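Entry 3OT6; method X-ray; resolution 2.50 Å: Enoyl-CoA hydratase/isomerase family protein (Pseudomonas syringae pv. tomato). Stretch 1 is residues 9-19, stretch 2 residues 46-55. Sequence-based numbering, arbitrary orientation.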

# COMPACT_ATOMS: atom_id res chain seq x y z
N SER A 9 5.85 8.02 -11.16
CA SER A 9 5.88 7.95 -12.64
C SER A 9 4.84 6.93 -13.17
O SER A 9 4.56 5.90 -12.51
N TYR A 10 4.25 7.20 -14.33
CA TYR A 10 3.31 6.25 -14.90
C TYR A 10 3.84 5.67 -16.20
O TYR A 10 4.04 6.36 -17.16
N HIS A 11 4.02 4.38 -16.28
CA HIS A 11 4.31 3.86 -17.60
C HIS A 11 3.40 2.68 -17.96
O HIS A 11 3.31 1.75 -17.22
N LEU A 12 2.74 2.74 -19.12
CA LEU A 12 1.87 1.62 -19.61
C LEU A 12 2.57 0.73 -20.69
O LEU A 12 3.13 1.22 -21.67
N ASP A 13 2.62 -0.56 -20.48
CA ASP A 13 3.23 -1.42 -21.42
C ASP A 13 2.46 -2.70 -21.37
O ASP A 13 2.37 -3.30 -20.32
N ASP A 14 1.89 -3.11 -22.52
CA ASP A 14 1.22 -4.41 -22.68
C ASP A 14 0.14 -4.63 -21.60
O ASP A 14 0.13 -5.66 -20.92
N GLY A 15 -0.75 -3.65 -21.41
CA GLY A 15 -1.83 -3.72 -20.39
C GLY A 15 -1.46 -3.78 -18.90
O GLY A 15 -2.30 -4.09 -18.06
N VAL A 16 -0.19 -3.49 -18.59
CA VAL A 16 0.28 -3.30 -17.23
C VAL A 16 0.74 -1.88 -17.03
O VAL A 16 1.62 -1.43 -17.77
N ALA A 17 0.17 -1.18 -16.05
CA ALA A 17 0.62 0.19 -15.71
C ALA A 17 1.50 0.12 -14.45
O ALA A 17 1.01 -0.24 -13.36
N THR A 18 2.79 0.41 -14.61
CA THR A 18 3.73 0.46 -13.50
C THR A 18 3.68 1.87 -12.94
O THR A 18 3.90 2.84 -13.69
N LEU A 19 3.33 1.97 -11.64
CA LEU A 19 3.37 3.22 -10.84
C LEU A 19 4.59 3.17 -9.95
O LEU A 19 4.72 2.30 -9.06
N LYS A 46 -8.39 4.63 -16.77
CA LYS A 46 -8.75 5.00 -18.11
C LYS A 46 -8.09 4.01 -19.13
O LYS A 46 -8.74 3.64 -20.13
N ASP A 47 -6.90 3.49 -18.82
CA ASP A 47 -6.24 2.47 -19.67
C ASP A 47 -6.63 1.05 -19.31
O ASP A 47 -6.07 0.11 -19.85
N ARG A 48 -7.60 0.89 -18.41
CA ARG A 48 -8.07 -0.44 -17.98
C ARG A 48 -6.96 -1.40 -17.65
O ARG A 48 -7.07 -2.59 -17.92
N ALA A 49 -5.91 -0.90 -16.99
CA ALA A 49 -4.70 -1.69 -16.89
C ALA A 49 -4.59 -2.49 -15.58
O ALA A 49 -5.07 -2.04 -14.53
N ILE A 50 -3.96 -3.65 -15.63
CA ILE A 50 -3.43 -4.22 -14.44
C ILE A 50 -2.35 -3.27 -13.83
O ILE A 50 -1.46 -2.78 -14.56
N VAL A 51 -2.46 -2.93 -12.54
CA VAL A 51 -1.57 -1.92 -11.94
C VAL A 51 -0.51 -2.64 -11.16
O VAL A 51 -0.80 -3.64 -10.49
N ILE A 52 0.74 -2.20 -11.32
CA ILE A 52 1.91 -2.61 -10.48
C ILE A 52 2.45 -1.35 -9.75
O ILE A 52 2.95 -0.46 -10.40
N VAL A 53 2.33 -1.28 -8.43
CA VAL A 53 2.88 -0.17 -7.66
C VAL A 53 4.23 -0.68 -7.14
O VAL A 53 4.32 -1.79 -6.62
N THR A 54 5.28 0.12 -7.29
CA THR A 54 6.62 -0.24 -6.81
C THR A 54 7.35 1.02 -6.32
O THR A 54 6.86 2.14 -6.48
N GLY A 55 8.52 0.87 -5.72
CA GLY A 55 9.24 2.02 -5.22
C GLY A 55 10.61 2.16 -5.87
O GLY A 55 10.75 1.99 -7.08

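Two parallel strands, 16-19 and 50-54, carry most of this contact, and a hairpin arm folded back from the first strand brings two more side chains to the approach of the second. Y10 is the first to engage. Its CA-to-CB bond points sideways, but chi1 in t with chi2 at 95° carries the ring across until its OH donates a hydrogen bond to OD2 of D47 at 2.7 Å. The carboxylate meets the ring at its edge, near the ring plane, a position that suits a phenol donor. D47, with chi1 in m, points toward stretch 1 just as the chain leaves a helix, so the polar pair sits just ahead of strand 50-54.

H11 is out of reach, which fits the alternation of an extended chain, and L12 comes next. It points toward stretch 2 with chi1 in t and chi2 in p; CD1 lies 3.9 Å from CB of A49, while CD2 sits 3.4 Å from OD2 of D47. One leucine thus covers the small alanine and flanks the acid that Y10 holds. D13 and D14 stay clear of the contact as the chain reverses through a type I' turn from D13 to V16. G15, at positive phi, has no side chain to offer, and its O accepts a hydrogen bond from N of I50 at 3.0 Å.

From V16 onward the pairs are in register, and residues bridged to each other share a face. V16, in t, lies on the face of I50, T18 and I52. Its CG1 touches CD1 of I52 at 3.6 Å, two residues beyond its bridge partner; I52 reaches back with chi1 in m and chi2 in t. A17 turns to the other face, where its CB meets CB of A49 at 3.8 Å, a methyl-to-methyl contact.

T18, in m, returns to the face of V16. Its CG2 lies 4.2 Å from CG2 of T54, a loose contact between methyls, and its OG1 is 4.3 Å from CB of I52, with no hydrogen bond across the stretches. L19, with chi1 in m and chi2 in p, shares the face of A17 and straddles two valines, both in t: CD1 is 4.1 Å from CG1 of V51, and CB is 4.4 Å from CG2 of V53. Both faces are mostly apolar, with T18 the polar exception among the bridged residues, and the polar side-chain bond sits ahead of strand 50-54.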

# COMPACT_ATOMS: atom_id res chain seq x y z
CB SER A 9 7.26 7.59 -13.14
OG SER A 9 7.52 6.26 -12.72
CB TYR A 10 1.99 6.95 -15.13
CG TYR A 10 0.87 6.09 -15.67
CD1 TYR A 10 -0.06 5.50 -14.81
CD2 TYR A 10 0.70 5.91 -17.05
CE1 TYR A 10 -1.09 4.71 -15.30
CE2 TYR A 10 -0.34 5.12 -17.54
CZ TYR A 10 -1.22 4.53 -16.66
OH TYR A 10 -2.24 3.77 -17.13
CB HIS A 11 5.82 3.57 -17.75
CG HIS A 11 6.13 2.26 -18.43
ND1 HIS A 11 6.44 2.18 -19.78
CD2 HIS A 11 6.16 0.98 -17.96
CE1 HIS A 11 6.65 0.91 -20.10
NE2 HIS A 11 6.48 0.16 -19.01
CB LEU A 12 0.55 2.20 -20.10
CG LEU A 12 -0.44 1.30 -20.86
CD1 LEU A 12 -1.04 0.28 -19.95
CD2 LEU A 12 -1.52 2.16 -21.60
CB ASP A 13 4.69 -1.70 -21.08
CG ASP A 13 5.47 -2.27 -22.31
OD1 ASP A 13 5.76 -1.47 -23.27
OD2 ASP A 13 5.75 -3.51 -22.36
CB ASP A 14 2.30 -5.50 -22.68
CG ASP A 14 1.76 -6.91 -22.93
OD1 ASP A 14 0.76 -7.10 -23.70
OD2 ASP A 14 2.37 -7.85 -22.39
CB VAL A 16 1.44 -4.25 -16.91
CG1 VAL A 16 1.96 -3.96 -15.51
CG2 VAL A 16 1.00 -5.79 -17.06
CB ALA A 17 -0.57 1.13 -15.49
CB THR A 18 5.14 0.13 -13.92
OG1 THR A 18 5.18 -1.19 -14.49
CG2 THR A 18 6.05 0.12 -12.72
CB LEU A 19 2.09 3.38 -10.04
CG LEU A 19 0.84 3.87 -10.85
CD1 LEU A 19 0.49 3.00 -12.06
CD2 LEU A 19 -0.37 4.04 -10.01
CB LYS A 46 -8.57 6.51 -18.33
CG LYS A 46 -8.44 6.97 -19.81
CD LYS A 46 -8.26 8.55 -19.90
CE LYS A 46 -8.02 9.06 -21.41
NZ LYS A 46 -6.84 8.37 -22.15
CB ASP A 47 -4.71 2.55 -19.62
CG ASP A 47 -4.19 3.88 -20.10
OD1 ASP A 47 -4.82 4.51 -20.98
OD2 ASP A 47 -3.14 4.33 -19.58
CB ARG A 48 -8.98 -1.11 -19.01
CG ARG A 48 -9.92 -0.15 -19.71
CD ARG A 48 -10.90 -0.98 -20.55
NE ARG A 48 -12.18 -0.93 -19.88
CZ ARG A 48 -12.79 -1.96 -19.32
NH1 ARG A 48 -12.31 -3.20 -19.38
NH2 ARG A 48 -13.92 -1.71 -18.69
CB ALA A 49 -3.46 -0.75 -17.07
CB ILE A 50 -2.88 -5.61 -14.71
CG1 ILE A 50 -4.07 -6.52 -15.02
CG2 ILE A 50 -2.19 -6.15 -13.42
CD1 ILE A 50 -3.71 -7.83 -15.68
CB VAL A 51 -2.31 -0.95 -10.98
CG1 VAL A 51 -1.29 -0.12 -10.18
CG2 VAL A 51 -3.31 0.01 -11.75
CB ILE A 52 3.06 -3.16 -11.29
CG1 ILE A 52 2.71 -4.47 -11.94
CG2 ILE A 52 4.23 -3.52 -10.35
CD1 ILE A 52 3.95 -5.11 -12.71
CB VAL A 53 1.97 0.23 -6.45
CG1 VAL A 53 2.60 1.36 -5.61
CG2 VAL A 53 0.59 0.69 -6.90
CB THR A 54 7.45 -1.03 -7.93
OG1 THR A 54 8.55 -1.72 -7.31
CG2 THR A 54 8.00 -0.10 -9.05